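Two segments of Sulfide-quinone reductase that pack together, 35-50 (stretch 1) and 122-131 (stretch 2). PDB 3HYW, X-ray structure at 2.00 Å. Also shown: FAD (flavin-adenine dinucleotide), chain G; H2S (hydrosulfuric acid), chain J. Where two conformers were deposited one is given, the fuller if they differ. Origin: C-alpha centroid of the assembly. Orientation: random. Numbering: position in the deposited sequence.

Stretch 1, residues 35-50: DRPYFGFTPAFPHLAM
Stretch 2 (122-131) SICTAEHALE

Strand 38-40 and a 3-10 turn (42-44) lead stretch 1 into a helix that begins at Phe-45; in stretch 2, Thr-125 (phi/psi -123/160) caps helix 126-131, its p rotamer placing OG1 3.1 Å from His-128 N. The helix axes approach to 7.7 Å, N-to-C directions 30° apart, with CA register Phe-45 to Ala-126 (6.0 Å) and Ala-49 to Ala-129 (4.4 Å). At that last pair the contact is direct: Ala-49 CB lies 3.9 Å from Ala-129 CB, and Ala-49 CA makes a CA-H...O contact with Ala-129 O (3.3 Å, 149° at H).

Phe-45 (m, chi2 -3°) lays one ring face over Ala-126 N, with CE2 to that N 3.4 Å; its edge meets Cys-124 O, 3.6 Å from CD2. Leu-48 (t, p) points its CA-to-CB bond toward stretch 2, where its CD2 meets Ala-126 CB (4.0 Å), Ala-129 CB (4.2 Å) and Leu-130 CG (3.9 Å). Ile-123 (p, t) likewise points toward stretch 1, so that its CG2 lies 3.5 Å from Ala-49 CB and its CD1 4.0 Å from Pro-46 CG.

Glu-127 (m, p, chi3 8°) starts sideways, but its carboxylate reaches stretch 1. Glu-127 OE2 accepts from Tyr-38 OH (2.6 Å), the tyrosine being p with chi2 90°. Arg-36 (m, t, t, chi4 88°) forms a salt bridge, NH2 to Glu-127 OE1 3.1 Å, while its NH1 donates to FAD O2B (3.1 Å). A water bridges Tyr-38 OH (3.0 Å) and Ala-126 N (2.9 Å).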

# COMPACT_ATOMS: atom_id res chain seq x y z
N ASP A 35 -8.82 -43.04 -15.04
CA ASP A 35 -9.67 -42.88 -16.22
C ASP A 35 -8.94 -42.20 -17.39
O ASP A 35 -9.37 -42.31 -18.54
CB ASP A 35 -10.98 -42.14 -15.87
CG ASP A 35 -10.75 -40.73 -15.34
OD1 ASP A 35 -9.60 -40.38 -15.01
OD2 ASP A 35 -11.73 -39.97 -15.23
N ARG A 36 -7.86 -41.49 -17.09
CA ARG A 36 -7.02 -40.91 -18.13
C ARG A 36 -5.84 -41.83 -18.41
O ARG A 36 -5.25 -42.38 -17.49
CB ARG A 36 -6.52 -39.52 -17.70
CG ARG A 36 -7.53 -38.43 -17.95
CD ARG A 36 -7.05 -37.09 -17.43
NE ARG A 36 -7.97 -36.02 -17.82
CZ ARG A 36 -9.03 -35.64 -17.12
NH1 ARG A 36 -9.33 -36.24 -15.97
NH2 ARG A 36 -9.80 -34.65 -17.56
N PRO A 37 -5.49 -42.00 -19.70
CA PRO A 37 -4.38 -42.87 -20.10
C PRO A 37 -3.00 -42.25 -19.87
O PRO A 37 -1.98 -42.89 -20.15
CB PRO A 37 -4.62 -43.08 -21.59
CG PRO A 37 -5.31 -41.82 -22.03
CD PRO A 37 -6.15 -41.37 -20.87
N TYR A 38 -2.97 -41.03 -19.36
CA TYR A 38 -1.72 -40.28 -19.24
C TYR A 38 -1.63 -39.60 -17.88
O TYR A 38 -2.66 -39.28 -17.28
CB TYR A 38 -1.63 -39.23 -20.36
CG TYR A 38 -2.73 -38.17 -20.31
CD1 TYR A 38 -2.55 -36.99 -19.58
CD2 TYR A 38 -3.94 -38.36 -20.98
CE1 TYR A 38 -3.55 -36.02 -19.52
CE2 TYR A 38 -4.96 -37.39 -20.92
CZ TYR A 38 -4.75 -36.23 -20.19
OH TYR A 38 -5.74 -35.27 -20.12
N PHE A 39 -0.41 -39.36 -17.42
CA PHE A 39 -0.19 -38.37 -16.37
C PHE A 39 -0.12 -37.00 -17.03
O PHE A 39 0.66 -36.80 -17.96
CB PHE A 39 1.10 -38.63 -15.57
CG PHE A 39 1.55 -37.44 -14.75
CD1 PHE A 39 1.06 -37.24 -13.47
CD2 PHE A 39 2.45 -36.51 -15.27
CE1 PHE A 39 1.45 -36.14 -12.71
CE2 PHE A 39 2.85 -35.39 -14.52
CZ PHE A 39 2.35 -35.21 -13.24
N GLY A 40 -0.93 -36.05 -16.56
CA GLY A 40 -0.88 -34.69 -17.08
C GLY A 40 -0.19 -33.77 -16.09
O GLY A 40 -0.55 -33.73 -14.93
N PHE A 41 0.83 -33.04 -16.56
CA PHE A 41 1.50 -32.08 -15.69
C PHE A 41 0.65 -30.81 -15.56
O PHE A 41 0.77 -29.86 -16.36
CB PHE A 41 2.92 -31.76 -16.16
CG PHE A 41 3.71 -30.91 -15.19
CD1 PHE A 41 4.12 -31.43 -13.96
CD2 PHE A 41 4.01 -29.59 -15.48
CE1 PHE A 41 4.83 -30.65 -13.06
CE2 PHE A 41 4.72 -28.80 -14.59
CZ PHE A 41 5.14 -29.34 -13.38
N THR A 42 -0.21 -30.84 -14.55
CA THR A 42 -1.20 -29.79 -14.31
C THR A 42 -0.64 -28.35 -14.30
O THR A 42 -1.25 -27.45 -14.89
CB THR A 42 -2.02 -30.08 -13.01
OG1 THR A 42 -2.33 -31.48 -12.92
CG2 THR A 42 -3.31 -29.33 -13.05
N PRO A 43 0.51 -28.12 -13.62
CA PRO A 43 1.08 -26.76 -13.63
C PRO A 43 1.45 -26.16 -15.00
O PRO A 43 1.72 -24.96 -15.07
CB PRO A 43 2.34 -26.91 -12.76
CG PRO A 43 2.02 -28.03 -11.85
CD PRO A 43 1.30 -29.01 -12.75
N ALA A 44 1.47 -26.98 -16.05
CA ALA A 44 1.72 -26.47 -17.40
C ALA A 44 0.43 -26.30 -18.21
O ALA A 44 0.48 -25.96 -19.39
CB ALA A 44 2.73 -27.37 -18.16
N PHE A 45 -0.71 -26.55 -17.58
CA PHE A 45 -2.01 -26.39 -18.25
C PHE A 45 -2.32 -24.94 -18.65
O PHE A 45 -2.87 -24.71 -19.73
CB PHE A 45 -3.17 -27.01 -17.44
CG PHE A 45 -3.16 -28.53 -17.38
CD1 PHE A 45 -2.20 -29.28 -18.06
CD2 PHE A 45 -4.14 -29.20 -16.66
CE1 PHE A 45 -2.20 -30.68 -18.00
CE2 PHE A 45 -4.17 -30.60 -16.60
CZ PHE A 45 -3.19 -31.33 -17.27
N PRO A 46 -1.99 -23.95 -17.79
CA PRO A 46 -2.14 -22.56 -18.25
C PRO A 46 -1.31 -22.25 -19.50
O PRO A 46 -1.75 -21.50 -20.37
CB PRO A 46 -1.65 -21.72 -17.05
CG PRO A 46 -1.83 -22.63 -15.85
CD PRO A 46 -1.52 -24.01 -16.38
N HIS A 47 -0.11 -22.82 -19.58
CA HIS A 47 0.76 -22.66 -20.74
C HIS A 47 0.18 -23.40 -21.94
O HIS A 47 0.27 -22.91 -23.06
CB HIS A 47 2.16 -23.18 -20.43
CG HIS A 47 2.74 -22.66 -19.15
ND1 HIS A 47 2.26 -23.04 -17.91
CD2 HIS A 47 3.75 -21.80 -18.92
CE1 HIS A 47 2.95 -22.42 -16.97
NE2 HIS A 47 3.87 -21.67 -17.56
N LEU A 48 -0.42 -24.57 -21.72
CA LEU A 48 -1.11 -25.30 -22.79
C LEU A 48 -2.26 -24.45 -23.34
O LEU A 48 -2.46 -24.38 -24.56
CB LEU A 48 -1.63 -26.65 -22.30
CG LEU A 48 -2.27 -27.59 -23.35
CD1 LEU A 48 -1.23 -28.14 -24.35
CD2 LEU A 48 -3.00 -28.75 -22.68
N ALA A 49 -3.01 -23.81 -22.45
CA ALA A 49 -4.10 -22.93 -22.83
C ALA A 49 -3.61 -21.73 -23.64
O ALA A 49 -4.33 -21.21 -24.50
CB ALA A 49 -4.87 -22.47 -21.61
N MET A 50 -2.39 -21.29 -23.36
CA MET A 50 -1.83 -20.16 -24.09
C MET A 50 -1.23 -20.58 -25.44
O MET A 50 -0.87 -19.73 -26.24
CB MET A 50 -0.77 -19.44 -23.24
CG MET A 50 -1.33 -18.65 -22.06
SD MET A 50 -2.54 -17.40 -22.53
CE MET A 50 -1.63 -16.48 -23.77
N SER A 122 -12.03 -22.66 -19.23
CA SER A 122 -11.34 -23.12 -18.05
C SER A 122 -10.06 -23.83 -18.45
O SER A 122 -9.93 -24.29 -19.59
CB SER A 122 -12.25 -24.05 -17.25
OG SER A 122 -12.43 -25.27 -17.95
N ILE A 123 -9.11 -23.91 -17.53
CA ILE A 123 -7.78 -24.42 -17.83
C ILE A 123 -7.37 -25.54 -16.85
O ILE A 123 -6.19 -25.88 -16.76
CB ILE A 123 -6.72 -23.28 -17.84
CG1 ILE A 123 -6.57 -22.65 -16.45
CG2 ILE A 123 -7.10 -22.21 -18.88
CD1 ILE A 123 -5.59 -21.48 -16.38
N CYS A 124 -8.35 -26.12 -16.18
CA CYS A 124 -8.11 -27.07 -15.08
C CYS A 124 -7.80 -28.49 -15.54
O CYS A 124 -7.23 -29.28 -14.78
CB CYS A 124 -9.29 -27.09 -14.11
SG CYS A 124 -9.48 -25.60 -13.16
N THR A 125 -8.22 -28.82 -16.76
CA THR A 125 -7.80 -30.07 -17.39
C THR A 125 -7.12 -29.75 -18.72
O THR A 125 -7.31 -28.66 -19.26
CB THR A 125 -8.97 -31.06 -17.63
OG1 THR A 125 -9.87 -30.52 -18.60
CG2 THR A 125 -9.72 -31.37 -16.33
N ALA A 126 -6.33 -30.69 -19.23
CA ALA A 126 -5.69 -30.54 -20.53
C ALA A 126 -6.73 -30.30 -21.61
O ALA A 126 -6.55 -29.45 -22.48
CB ALA A 126 -4.85 -31.77 -20.85
N GLU A 127 -7.82 -31.07 -21.53
CA GLU A 127 -8.91 -31.04 -22.50
C GLU A 127 -9.61 -29.68 -22.53
O GLU A 127 -9.87 -29.13 -23.61
CB GLU A 127 -9.90 -32.16 -22.18
CG GLU A 127 -9.36 -33.58 -22.46
CD GLU A 127 -8.56 -34.17 -21.31
OE1 GLU A 127 -8.51 -33.58 -20.20
OE2 GLU A 127 -7.96 -35.26 -21.51
N HIS A 128 -9.90 -29.13 -21.36
CA HIS A 128 -10.47 -27.77 -21.25
C HIS A 128 -9.47 -26.69 -21.71
O HIS A 128 -9.86 -25.74 -22.38
CB HIS A 128 -10.90 -27.48 -19.81
CG HIS A 128 -12.17 -28.15 -19.40
ND1 HIS A 128 -12.23 -29.03 -18.34
CD2 HIS A 128 -13.43 -28.06 -19.89
CE1 HIS A 128 -13.47 -29.46 -18.20
NE2 HIS A 128 -14.22 -28.88 -19.12
N ALA A 129 -8.21 -26.82 -21.31
CA ALA A 129 -7.17 -25.85 -21.70
C ALA A 129 -7.01 -25.74 -23.22
O ALA A 129 -6.79 -24.66 -23.75
CB ALA A 129 -5.83 -26.18 -21.02
N LEU A 130 -7.13 -26.87 -23.91
CA LEU A 130 -7.06 -26.88 -25.37
C LEU A 130 -8.22 -26.15 -26.04
O LEU A 130 -8.03 -25.45 -27.03
CB LEU A 130 -6.92 -28.32 -25.90
CG LEU A 130 -5.52 -28.89 -25.63
CD1 LEU A 130 -5.52 -30.40 -25.63
CD2 LEU A 130 -4.48 -28.33 -26.60
N GLU A 131 -9.42 -26.29 -25.48
CA GLU A 131 -10.59 -25.51 -25.91
C GLU A 131 -10.37 -24.01 -25.70
O GLU A 131 -10.74 -23.21 -26.55
CB GLU A 131 -11.85 -25.96 -25.16
CG GLU A 131 -12.20 -27.44 -25.31
CD GLU A 131 -13.58 -27.78 -24.74
OE1 GLU A 131 -13.99 -27.17 -23.72
OE2 GLU A 131 -14.25 -28.68 -25.31
PA FAD G . -4.72 -34.69 -10.50
O1A FAD G . -3.24 -34.48 -10.69
O2A FAD G . -5.68 -33.84 -11.29
O5B FAD G . -4.99 -36.23 -10.80
C5B FAD G . -6.24 -36.88 -10.59
C4B FAD G . -6.22 -38.16 -11.41
O4B FAD G . -7.32 -38.99 -11.06
C3B FAD G . -6.37 -37.86 -12.89
O3B FAD G . -5.48 -38.72 -13.62
C2B FAD G . -7.81 -38.21 -13.18
O2B FAD G . -8.01 -38.59 -14.54
C1B FAD G . -8.04 -39.37 -12.23
N9A FAD G . -9.47 -39.62 -11.88
C8A FAD G . -10.43 -38.71 -11.63
N7A FAD G . -11.58 -39.36 -11.32
C5A FAD G . -11.32 -40.69 -11.38
C6A FAD G . -12.09 -41.84 -11.18
N6A FAD G . -13.40 -41.73 -10.84
N1A FAD G . -11.52 -43.06 -11.32
C2A FAD G . -10.23 -43.18 -11.66
N3A FAD G . -9.47 -42.10 -11.87
C4A FAD G . -9.99 -40.85 -11.73
N1 FAD G . 0.11 -26.67 -7.93
C2 FAD G . 1.37 -26.19 -7.76
O2 FAD G . 2.03 -26.51 -6.75
N3 FAD G . 1.94 -25.37 -8.67
C4 FAD G . 1.26 -25.01 -9.78
O4 FAD G . 1.82 -24.17 -10.70
C4X FAD G . -0.03 -25.49 -9.97
N5 FAD G . -0.71 -25.12 -11.08
C5X FAD G . -1.96 -25.58 -11.30
C6 FAD G . -2.64 -25.20 -12.46
C7 FAD G . -3.93 -25.65 -12.71
C7M FAD G . -4.63 -25.21 -13.98
C8 FAD G . -4.54 -26.49 -11.77
C8M FAD G . -5.95 -27.02 -11.97
C9 FAD G . -3.86 -26.87 -10.61
C9A FAD G . -2.55 -26.43 -10.36
N10 FAD G . -1.87 -26.80 -9.24
C10 FAD G . -0.61 -26.34 -9.03
C1' FAD G . -2.53 -27.64 -8.21
C2' FAD G . -2.19 -29.11 -8.08
O2' FAD G . -0.77 -29.30 -8.02
C3' FAD G . -2.86 -29.89 -9.22
O3' FAD G . -4.29 -29.66 -9.18
C4' FAD G . -2.56 -31.38 -9.13
O4' FAD G . -2.84 -31.96 -10.41
C5' FAD G . -3.40 -32.04 -8.05
O5' FAD G . -3.03 -33.41 -7.92
P FAD G . -4.12 -34.58 -7.68
O1P FAD G . -3.38 -35.89 -7.67
O2P FAD G . -5.01 -34.23 -6.51
O3P FAD G . -5.10 -34.50 -8.96
S H2S J . -7.31 -26.21 -11.68
O HOH W 1 -5.98 -33.28 -17.91